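Local coordinates for dihydrofolate reductase (Enterococcus faecalis, PDB 4M7U), which probably catalyses the NADPH-dependent reduction of dihydrofolate to tetrahydrofolate, a step needed for glycine, purine and DNA-precursor synthesis, at residues 107-110 with 111-115; 134-137 with 138-141. All coordinates share one frame; numbering follows the deposited sequence.

Interaction 1: residues 107-110 with 111-115; sequences GSVV and FKELI. With NAP (NADP nicotinamide-adenine-dinucleotide phosphate), chain B.
The first turns of helix 108-114, whose N-terminus holds the pyrophosphate of NADP, are laid down from G107, the N-cap. Its peptide bond with the preceding residue is cis, and its carbonyl O takes F111 N at 2.9 Å with an N-H...O angle of 165°, the first i to i+4 bond of the helix. L114 N closes a later turn on V110 O at 3.0 Å. At the ligand end the backbone amides point at phosphate oxygens: G107 N lies 2.9 Å from NAP O2A, V109 N lies 3.0 Å from NAP O1N, and V110 N makes a weak bond to O1A. S108 N also donates to NAP O2N, at an implausibly short, doubtful distance. Four backbone N-H groups thus face four different oxygens and, with the helix dipole, would probably stabilise the negative pyrophosphate. Further along, E113 crosses V109 obliquely: with its CG anti to the carbonyl carbon (chi1 -61°) and the chain then extended, its carboxylate reaches the adenine, where NAP N6A donates to OE2 at 2.9 Å. V109 CG1 lies alongside both, 3.6 Å from NAP C8A and 3.8 Å from E113 CD. On the buried side V110 CG1 is 3.8 Å from L114 CD1, both residues resting on I104 of strand 101-104. This is the glycine-rich strand-to-helix turn of the dihydrofolate reductase fold, serving as a pyrophosphate-binding helix N-terminus.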
ATOM      1  N   GLY A 107      -4.664   2.839  -4.194  1.00 12.71           N
ATOM      2  CA  GLY A 107      -4.070   2.323  -5.420  1.00 12.91           C
ATOM      3  C   GLY A 107      -3.117   3.288  -6.111  1.00 13.91           C
ATOM      4  O   GLY A 107      -2.325   3.961  -5.453  1.00 12.65           O
ATOM      5  N   SER A 108      -3.170   3.368  -7.436  1.00 12.57           N
ATOM      6  CA  SER A 108      -2.155   4.146  -8.164  1.00 13.03           C
ATOM      7  C   SER A 108      -2.117   5.664  -7.857  1.00 15.04           C
ATOM      8  O   SER A 108      -1.041   6.235  -7.655  1.00 13.26           O
ATOM      9  CB  SER A 108      -2.268   3.895  -9.669  1.00 16.29           C
ATOM     10  OG  SER A 108      -1.249   4.611 -10.352  1.00 22.20           O
ATOM     11  N   VAL A 109      -3.278   6.317  -7.814  1.00 22.87           N
ATOM     12  CA  VAL A 109      -3.333   7.744  -7.444  1.00 20.11           C
ATOM     13  C   VAL A 109      -2.768   7.995  -6.044  1.00 16.31           C
ATOM     14  O   VAL A 109      -1.977   8.929  -5.829  1.00 16.37           O
ATOM     15  CB  VAL A 109      -4.771   8.299  -7.479  1.00 19.60           C
ATOM     16  CG1 VAL A 109      -4.793   9.731  -6.963  1.00 17.30           C
ATOM     17  CG2 VAL A 109      -5.320   8.251  -8.896  1.00 20.95           C
ATOM     18  N   VAL A 110      -3.173   7.155  -5.096  1.00 15.10           N
ATOM     19  CA  VAL A 110      -2.691   7.271  -3.731  1.00 11.44           C
ATOM     20  C   VAL A 110      -1.180   7.102  -3.645  1.00 10.74           C
ATOM     21  O   VAL A 110      -0.503   7.887  -2.975  1.00 13.62           O
ATOM     22  CB  VAL A 110      -3.421   6.284  -2.807  1.00 11.22           C
ATOM     23  CG1 VAL A 110      -2.930   6.417  -1.375  1.00 11.61           C
ATOM     24  CG2 VAL A 110      -4.898   6.581  -2.836  1.00 10.40           C
ATOM     25  N   PHE A 111      -0.641   6.094  -4.332  1.00 14.41           N
ATOM     26  CA  PHE A 111       0.823   5.868  -4.341  1.00 12.68           C
ATOM     27  C   PHE A 111       1.608   7.077  -4.877  1.00 15.03           C
ATOM     28  O   PHE A 111       2.566   7.547  -4.254  1.00 11.66           O
ATOM     29  CB  PHE A 111       1.166   4.638  -5.185  1.00 11.26           C
ATOM     30  CG  PHE A 111       0.910   3.325  -4.494  1.00  9.57           C
ATOM     31  CD1 PHE A 111       1.244   3.138  -3.159  1.00 13.78           C
ATOM     32  CD2 PHE A 111       0.362   2.262  -5.197  1.00 14.53           C
ATOM     33  CE1 PHE A 111       1.016   1.902  -2.531  1.00  9.63           C
ATOM     34  CE2 PHE A 111       0.135   1.034  -4.585  1.00  9.13           C
ATOM     35  CZ  PHE A 111       0.459   0.859  -3.243  1.00  9.96           C
ATOM     36  N   LYS A 112       1.194   7.580  -6.036  1.00 16.83           N
ATOM     37  CA  LYS A 112       1.848   8.730  -6.663  1.00 20.31           C
ATOM     38  C   LYS A 112       1.845   9.981  -5.766  1.00 16.71           C
ATOM     39  O   LYS A 112       2.811  10.735  -5.754  1.00 15.88           O
ATOM     40  CB  LYS A 112       1.166   9.041  -7.993  1.00 18.22           C
ATOM     41  CG  LYS A 112       1.950   9.947  -8.931  1.00 20.42           C
ATOM     42  CD  LYS A 112       1.067  10.375 -10.101  1.00 22.67           C
ATOM     43  CE  LYS A 112       1.783  10.204 -11.431  1.00 35.07           C
ATOM     44  NZ  LYS A 112       3.013  11.032 -11.491  1.00 40.95           N
ATOM     45  N   GLU A 113       0.765  10.193  -5.012  1.00 12.25           N
ATOM     46  CA  GLU A 113       0.662  11.366  -4.139  1.00 12.50           C
ATOM     47  C   GLU A 113       1.417  11.227  -2.853  1.00 14.79           C
ATOM     48  O   GLU A 113       1.892  12.216  -2.303  1.00 19.77           O
ATOM     49  CB  GLU A 113      -0.780  11.573  -3.689  1.00 14.61           C
ATOM     50  CG  GLU A 113      -1.751  11.824  -4.755  1.00 19.48           C
ATOM     51  CD  GLU A 113      -3.138  11.818  -4.184  1.00 27.41           C
ATOM     52  OE1 GLU A 113      -3.466  10.859  -3.432  1.00 21.61           O
ATOM     53  OE2 GLU A 113      -3.874  12.790  -4.458  1.00 34.18           O
ATOM     54  N   LEU A 114       1.467  10.008  -2.329  1.00 16.28           N
ATOM     55  CA  LEU A 114       1.906   9.819  -0.948  1.00 14.06           C
ATOM     56  C   LEU A 114       3.288   9.195  -0.834  1.00 14.67           C
ATOM     57  O   LEU A 114       3.940   9.311   0.206  1.00 14.86           O
ATOM     58  CB  LEU A 114       0.853   9.026  -0.155  1.00 12.50           C
ATOM     59  CG  LEU A 114      -0.283   9.950   0.327  1.00 14.60           C
ATOM     60  CD1 LEU A 114      -1.504   9.166   0.771  1.00 18.75           C
ATOM     61  CD2 LEU A 114       0.230  10.803   1.478  1.00 17.92           C
ATOM     62  N   ILE A 115       3.744   8.541  -1.898  1.00 15.16           N
ATOM     63  CA  ILE A 115       5.121   8.039  -1.891  1.00 14.68           C
ATOM     64  C   ILE A 115       6.173   9.130  -1.602  1.00 12.54           C
ATOM     65  O   ILE A 115       7.111   8.867  -0.856  1.00 12.52           O
ATOM     66  CB  ILE A 115       5.450   7.155  -3.118  1.00 12.15           C
ATOM     67  CG1 ILE A 115       4.848   5.765  -2.886  1.00 11.79           C
ATOM     68  CG2 ILE A 115       6.959   7.056  -3.342  1.00 17.71           C
ATOM     69  CD1 ILE A 115       5.154   4.750  -3.938  1.00 16.20           C
TER
HETATM   70  PA  NAP B 201      -7.196   4.451  -6.137  0.61 21.34           P
HETATM   71  O1A NAP B 201      -5.832   5.190  -5.969  0.61 13.92           O
HETATM   72  O2A NAP B 201      -7.295   3.228  -5.245  0.61 14.61           O
HETATM   73  O5B NAP B 201      -8.360   5.410  -5.717  0.61 20.41           O
HETATM   74  C5B NAP B 201      -8.530   6.634  -6.369  0.61 15.59           C
HETATM   75  C4B NAP B 201      -9.508   7.501  -5.641  0.61 17.63           C
HETATM   76  O4B NAP B 201      -9.158   7.803  -4.216  0.61 19.58           O
HETATM   77  C3B NAP B 201     -10.038   8.778  -6.247  0.61 20.03           C
HETATM   78  O3B NAP B 201     -10.820   8.758  -7.382  0.61 18.73           O
HETATM   79  C2B NAP B 201     -10.543   9.498  -5.054  0.39 17.68           C
HETATM   80  O2B NAP B 201     -11.814   9.235  -4.585  0.39 19.54           O
HETATM   81  C1B NAP B 201      -9.336   9.276  -4.167  0.61 18.56           C
HETATM   82  N9A NAP B 201      -8.250  10.103  -3.742  0.61 20.83           N
HETATM   83  C8A NAP B 201      -6.976   9.907  -4.085  0.61 19.07           C
HETATM   84  N7A NAP B 201      -6.235  11.029  -3.615  0.39 21.95           N
HETATM   85  C5A NAP B 201      -7.128  11.914  -3.007  0.39 22.76           C
HETATM   86  C6A NAP B 201      -6.930  13.156  -2.389  0.39 20.95           C
HETATM   87  N6A NAP B 201      -5.606  13.714  -2.312  0.61 16.74           N
HETATM   88  N1A NAP B 201      -7.986  13.789  -1.884  0.61 22.39           N
HETATM   89  C2A NAP B 201      -9.245  13.248  -1.952  0.39 18.35           C
HETATM   90  N3A NAP B 201      -9.444  12.015  -2.567  0.39 19.02           N
HETATM   91  C4A NAP B 201      -8.375  11.383  -3.076  0.39 21.53           C
HETATM   92  O3  NAP B 201      -7.471   4.059  -7.644  0.61 20.89           O
HETATM   93  PN  NAP B 201      -6.365   3.809  -8.753  0.61 20.82           P
HETATM   94  O1N NAP B 201      -5.680   5.162  -9.128  0.61 28.82           O
HETATM   95  O2N NAP B 201      -5.311   2.816  -8.312  0.61 17.80           O
HETATM   96  O5D NAP B 201      -7.155   3.173  -9.969  0.61 26.98           O
HETATM   97  C5D NAP B 201      -8.317   2.441  -9.659  0.61 21.65           C
HETATM   98  C4D NAP B 201      -9.424   2.390 -10.696  0.61 31.70           C
HETATM   99  O4D NAP B 201      -9.280   3.155 -11.957  0.61 28.70           O
HETATM  100  C3D NAP B 201     -10.092   1.064 -11.058  0.61 20.25           C
HETATM  101  O3D NAP B 201     -11.356   0.849 -10.717  0.61 38.17           O
HETATM  102  C2D NAP B 201      -9.744   0.840 -12.503  0.61 24.92           C
HETATM  103  O2D NAP B 201     -10.487  -0.010 -13.295  0.61 32.32           O
HETATM  104  C1D NAP B 201      -9.374   2.197 -13.066  0.61 31.99           C
HETATM  105  N1N NAP B 201      -8.640   2.443 -14.283  0.61 37.40           N
HETATM  106  C2N NAP B 201      -9.034   2.071 -15.632  0.61 28.53           C
HETATM  107  C3N NAP B 201      -8.192   2.517 -16.834  0.61 29.83           C
HETATM  108  C7N NAP B 201      -8.922   2.727 -18.111  0.61 27.26           C
HETATM  109  O7N NAP B 201     -10.035   3.236 -18.067  0.61 31.84           O
HETATM  110  N7N NAP B 201      -8.537   1.989 -19.270  0.61 23.51           N
HETATM  111  C4N NAP B 201      -6.749   3.043 -16.633  0.61 33.30           C
HETATM  112  C5N NAP B 201      -6.308   3.123 -15.146  0.61 30.05           C
HETATM  113  C6N NAP B 201      -7.240   2.667 -14.008  0.61 33.81           C
HETATM  114  P2B NAP B 201     -13.005  10.052  -5.204  0.61 19.40           P
HETATM  115  O1X NAP B 201     -13.072   9.780  -6.743  0.61 16.71           O
HETATM  116  O2X NAP B 201     -14.324   9.538  -4.548  0.39 20.91           O
HETATM  117  O3X NAP B 201     -12.774  11.522  -4.945  0.61 16.59           O

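Interaction 2: residues 134-137 with 138-141; sequences TFFP and EIDW. With NAP (NADP nicotinamide-adenine-dinucleotide phosphate), chain B.
F136, P137 and I139 make a small apolar cluster in the loop that leaves strand 134-135, the region matching the F-G loop of dihydrofolate reductases, which pairs with strand 21-23 through T134 and I22. The tight part centres on the CG2 methyl of I139. It reaches the rim atom CE2 of F136 at 3.9 Å and the CG corner of the P137 ring at 4.2 Å. The F136 ring is carried there by chi1 of -170°, which sets CG anti to the backbone N and beside the carbonyl carbon. P137 CD lies 3.3 Å above one face of that ring, offset toward its rim. The other branch of I139 is used as well: CD1 stands 3.7 Å above the centre of the W141 indole, so the two branches of I139 touch different rings, CG2 that of F136 and CD1 that of W141. The rings themselves meet where F136 CE2 and W141 CZ2 approach to 4.2 Å. Beyond the two segments, F136 also stacks on W14, which ties the cluster to the body of the protein. The loose side is different in kind. No direct hydrogen bond joins the segments: I139 N approaches P137 O at a poor angle. E138 sends its extended chain from an exposed position. What joins the strand end to W141 polarly is one water, which donates to P137 O at 2.8 Å and accepts from W141 NE1 at 3.1 Å.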
ATOM      1  N   THR A 134      -4.656  -1.339 -14.243  1.00 13.83           N
ATOM      2  CA  THR A 134      -4.084  -0.365 -13.312  1.00 14.56           C
ATOM      3  C   THR A 134      -2.625  -0.674 -12.980  1.00 15.84           C
ATOM      4  O   THR A 134      -2.284  -1.786 -12.559  1.00 16.45           O
ATOM      5  CB  THR A 134      -4.876  -0.318 -11.995  1.00 21.86           C
ATOM      6  OG1 THR A 134      -6.281  -0.231 -12.277  1.00 27.17           O
ATOM      7  CG2 THR A 134      -4.435   0.882 -11.152  1.00 24.81           C
ATOM      8  N   PHE A 135      -1.772   0.325 -13.142  1.00 14.53           N
ATOM      9  CA  PHE A 135      -0.342   0.133 -13.043  1.00 19.29           C
ATOM     10  C   PHE A 135       0.244   0.939 -11.909  1.00 19.63           C
ATOM     11  O   PHE A 135      -0.281   2.003 -11.557  1.00 15.75           O
ATOM     12  CB  PHE A 135       0.313   0.554 -14.362  1.00 18.15           C
ATOM     13  CG  PHE A 135      -0.126  -0.279 -15.527  1.00 19.98           C
ATOM     14  CD1 PHE A 135      -1.359  -0.068 -16.125  1.00 15.41           C
ATOM     15  CD2 PHE A 135       0.681  -1.300 -16.005  1.00 20.38           C
ATOM     16  CE1 PHE A 135      -1.779  -0.855 -17.190  1.00 27.14           C
ATOM     17  CE2 PHE A 135       0.269  -2.089 -17.072  1.00 18.03           C
ATOM     18  CZ  PHE A 135      -0.962  -1.867 -17.664  1.00 21.86           C
ATOM     19  N   PHE A 136       1.332   0.436 -11.335  1.00 16.96           N
ATOM     20  CA  PHE A 136       2.076   1.242 -10.394  1.00 12.76           C
ATOM     21  C   PHE A 136       2.535   2.497 -11.127  1.00 16.92           C
ATOM     22  O   PHE A 136       2.995   2.418 -12.263  1.00 17.64           O
ATOM     23  CB  PHE A 136       3.268   0.482  -9.823  1.00 19.04           C
ATOM     24  CG  PHE A 136       3.900   1.193  -8.688  1.00 12.70           C
ATOM     25  CD1 PHE A 136       3.314   1.157  -7.433  1.00 16.51           C
ATOM     26  CD2 PHE A 136       5.033   1.962  -8.886  1.00 15.31           C
ATOM     27  CE1 PHE A 136       3.870   1.850  -6.381  1.00 14.09           C
ATOM     28  CE2 PHE A 136       5.599   2.649  -7.844  1.00 14.17           C
ATOM     29  CZ  PHE A 136       5.013   2.597  -6.586  1.00 13.36           C
ATOM     30  N   PRO A 137       2.390   3.668 -10.488  1.00 14.22           N
ATOM     31  CA  PRO A 137       2.632   4.926 -11.193  1.00 16.25           C
ATOM     32  C   PRO A 137       4.109   5.214 -11.366  1.00 17.87           C
ATOM     33  O   PRO A 137       4.955   4.615 -10.699  1.00 16.09           O
ATOM     34  CB  PRO A 137       2.020   5.968 -10.254  1.00 16.94           C
ATOM     35  CG  PRO A 137       2.204   5.348  -8.875  1.00 18.26           C
ATOM     36  CD  PRO A 137       1.925   3.886  -9.104  1.00 17.91           C
ATOM     37  N   GLU A 138       4.409   6.142 -12.263  1.00 15.95           N
ATOM     38  CA  GLU A 138       5.756   6.669 -12.392  1.00 22.03           C
ATOM     39  C   GLU A 138       6.105   7.480 -11.153  1.00 26.47           C
ATOM     40  O   GLU A 138       5.435   8.469 -10.843  1.00 33.18           O
ATOM     41  CB  GLU A 138       5.837   7.578 -13.613  1.00 21.40           C
ATOM     42  CG  GLU A 138       6.025   6.848 -14.919  1.00 38.21           C
ATOM     43  CD  GLU A 138       6.151   7.806 -16.087  1.00 54.35           C
ATOM     44  OE1 GLU A 138       5.359   7.662 -17.044  1.00 55.66           O
ATOM     45  OE2 GLU A 138       7.026   8.703 -16.042  1.00 40.39           O
ATOM     46  N   ILE A 139       7.142   7.066 -10.433  1.00 18.31           N
ATOM     47  CA  ILE A 139       7.596   7.854  -9.297  1.00 15.76           C
ATOM     48  C   ILE A 139       9.044   8.250  -9.478  1.00 13.40           C
ATOM     49  O   ILE A 139       9.738   7.738 -10.358  1.00 15.15           O
ATOM     50  CB  ILE A 139       7.460   7.093  -7.970  1.00 17.21           C
ATOM     51  CG1 ILE A 139       8.476   5.951  -7.920  1.00 19.65           C
ATOM     52  CG2 ILE A 139       6.039   6.574  -7.801  1.00 14.33           C
ATOM     53  CD1 ILE A 139       8.599   5.303  -6.566  1.00 16.68           C
ATOM     54  N   ASP A 140       9.509   9.156  -8.627  1.00 22.01           N
ATOM     55  CA  ASP A 140      10.919   9.514  -8.615  1.00 18.88           C
ATOM     56  C   ASP A 140      11.720   8.420  -7.913  1.00 15.08           C
ATOM     57  O   ASP A 140      11.776   8.377  -6.682  1.00 19.61           O
ATOM     58  CB  ASP A 140      11.127  10.855  -7.895  1.00 18.55           C
ATOM     59  CG  ASP A 140      12.585  11.284  -7.878  1.00 23.43           C
ATOM     60  OD1 ASP A 140      12.939  12.189  -7.090  1.00 29.03           O
ATOM     61  OD2 ASP A 140      13.388  10.701  -8.645  1.00 23.55           O
ATOM     62  N   TRP A 141      12.349   7.537  -8.683  1.00 13.37           N
ATOM     63  CA  TRP A 141      13.155   6.469  -8.083  1.00 13.86           C
ATOM     64  C   TRP A 141      14.563   6.913  -7.643  1.00 20.00           C
ATOM     65  O   TRP A 141      15.277   6.156  -6.976  1.00 17.11           O
ATOM     66  CB  TRP A 141      13.267   5.285  -9.046  1.00 14.81           C
ATOM     67  CG  TRP A 141      12.022   4.425  -9.146  1.00 19.06           C
ATOM     68  CD1 TRP A 141      11.084   4.442 -10.142  1.00 18.58           C
ATOM     69  CD2 TRP A 141      11.605   3.402  -8.215  1.00 16.76           C
ATOM     70  NE1 TRP A 141      10.109   3.496  -9.887  1.00 20.62           N
ATOM     71  CE2 TRP A 141      10.401   2.853  -8.721  1.00 10.20           C
ATOM     72  CE3 TRP A 141      12.129   2.917  -7.012  1.00 12.19           C
ATOM     73  CZ2 TRP A 141       9.719   1.819  -8.056  1.00 10.50           C
ATOM     74  CZ3 TRP A 141      11.456   1.890  -6.361  1.00 11.18           C
ATOM     75  CH2 TRP A 141      10.260   1.345  -6.892  1.00 11.69           C
TER
HETATM   76  PA  NAP B 201      -7.196   4.451  -6.137  0.61 21.34           P
HETATM   77  O1A NAP B 201      -5.832   5.190  -5.969  0.61 13.92           O
HETATM   78  O2A NAP B 201      -7.295   3.228  -5.245  0.61 14.61           O
HETATM   79  O5B NAP B 201      -8.360   5.410  -5.717  0.61 20.41           O
HETATM   80  C5B NAP B 201      -8.530   6.634  -6.369  0.61 15.59           C
HETATM   81  C4B NAP B 201      -9.508   7.501  -5.641  0.61 17.63           C
HETATM   82  O4B NAP B 201      -9.158   7.803  -4.216  0.61 19.58           O
HETATM   83  C3B NAP B 201     -10.038   8.778  -6.247  0.61 20.03           C
HETATM   84  O3B NAP B 201     -10.820   8.758  -7.382  0.61 18.73           O
HETATM   85  C2B NAP B 201     -10.543   9.498  -5.054  0.39 17.68           C
HETATM   86  O2B NAP B 201     -11.814   9.235  -4.585  0.39 19.54           O
HETATM   87  C1B NAP B 201      -9.336   9.276  -4.167  0.61 18.56           C
HETATM   88  N9A NAP B 201      -8.250  10.103  -3.742  0.61 20.83           N
HETATM   89  C8A NAP B 201      -6.976   9.907  -4.085  0.61 19.07           C
HETATM   90  N7A NAP B 201      -6.235  11.029  -3.615  0.39 21.95           N
HETATM   91  C5A NAP B 201      -7.128  11.914  -3.007  0.39 22.76           C
HETATM   92  C6A NAP B 201      -6.930  13.156  -2.389  0.39 20.95           C
HETATM   93  N6A NAP B 201      -5.606  13.714  -2.312  0.61 16.74           N
HETATM   94  N1A NAP B 201      -7.986  13.789  -1.884  0.61 22.39           N
HETATM   95  C2A NAP B 201      -9.245  13.248  -1.952  0.39 18.35           C
HETATM   96  N3A NAP B 201      -9.444  12.015  -2.567  0.39 19.02           N
HETATM   97  C4A NAP B 201      -8.375  11.383  -3.076  0.39 21.53           C
HETATM   98  O3  NAP B 201      -7.471   4.059  -7.644  0.61 20.89           O
HETATM   99  PN  NAP B 201      -6.365   3.809  -8.753  0.61 20.82           P
HETATM  100  O1N NAP B 201      -5.680   5.162  -9.128  0.61 28.82           O
HETATM  101  O2N NAP B 201      -5.311   2.816  -8.312  0.61 17.80           O
HETATM  102  O5D NAP B 201      -7.155   3.173  -9.969  0.61 26.98           O
HETATM  103  C5D NAP B 201      -8.317   2.441  -9.659  0.61 21.65           C
HETATM  104  C4D NAP B 201      -9.424   2.390 -10.696  0.61 31.70           C
HETATM  105  O4D NAP B 201      -9.280   3.155 -11.957  0.61 28.70           O
HETATM  106  C3D NAP B 201     -10.092   1.064 -11.058  0.61 20.25           C
HETATM  107  O3D NAP B 201     -11.356   0.849 -10.717  0.61 38.17           O
HETATM  108  C2D NAP B 201      -9.744   0.840 -12.503  0.61 24.92           C
HETATM  109  O2D NAP B 201     -10.487  -0.010 -13.295  0.61 32.32           O
HETATM  110  C1D NAP B 201      -9.374   2.197 -13.066  0.61 31.99           C
HETATM  111  N1N NAP B 201      -8.640   2.443 -14.283  0.61 37.40           N
HETATM  112  C2N NAP B 201      -9.034   2.071 -15.632  0.61 28.53           C
HETATM  113  C3N NAP B 201      -8.192   2.517 -16.834  0.61 29.83           C
HETATM  114  C7N NAP B 201      -8.922   2.727 -18.111  0.61 27.26           C
HETATM  115  O7N NAP B 201     -10.035   3.236 -18.067  0.61 31.84           O
HETATM  116  N7N NAP B 201      -8.537   1.989 -19.270  0.61 23.51           N
HETATM  117  C4N NAP B 201      -6.749   3.043 -16.633  0.61 33.30           C
HETATM  118  C5N NAP B 201      -6.308   3.123 -15.146  0.61 30.05           C
HETATM  119  C6N NAP B 201      -7.240   2.667 -14.008  0.61 33.81           C
HETATM  120  P2B NAP B 201     -13.005  10.052  -5.204  0.61 19.40           P
HETATM  121  O1X NAP B 201     -13.072   9.780  -6.743  0.61 16.71           O
HETATM  122  O2X NAP B 201     -14.324   9.538  -4.548  0.39 20.91           O
HETATM  123  O3X NAP B 201     -12.774  11.522  -4.945  0.61 16.59           O
HETATM  124  O   HOH W   1       7.453   3.822 -11.535  1.00 26.01           O

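Interaction 1 is partly buried, with V110, F111 and L114 set against the central sheet, whereas interaction 2 is a surface contact with no fully buried touching residue. Their chemistry follows: residues 107-115 rely on helical backbone bonds and amides aimed at phosphates, while residues 134-141 rely on apolar contacts and one bridging water. Both reach NADP, the second through T134, whose OG1 lies near the nicotinamide ring. They also meet directly, centres about 8 Å apart: S108 OG lies 3.0 Å from F135 O, and I115 CD1 packs 3.4 Å from F136 CZ. The loop thus runs along one side of the cofactor-binding helix.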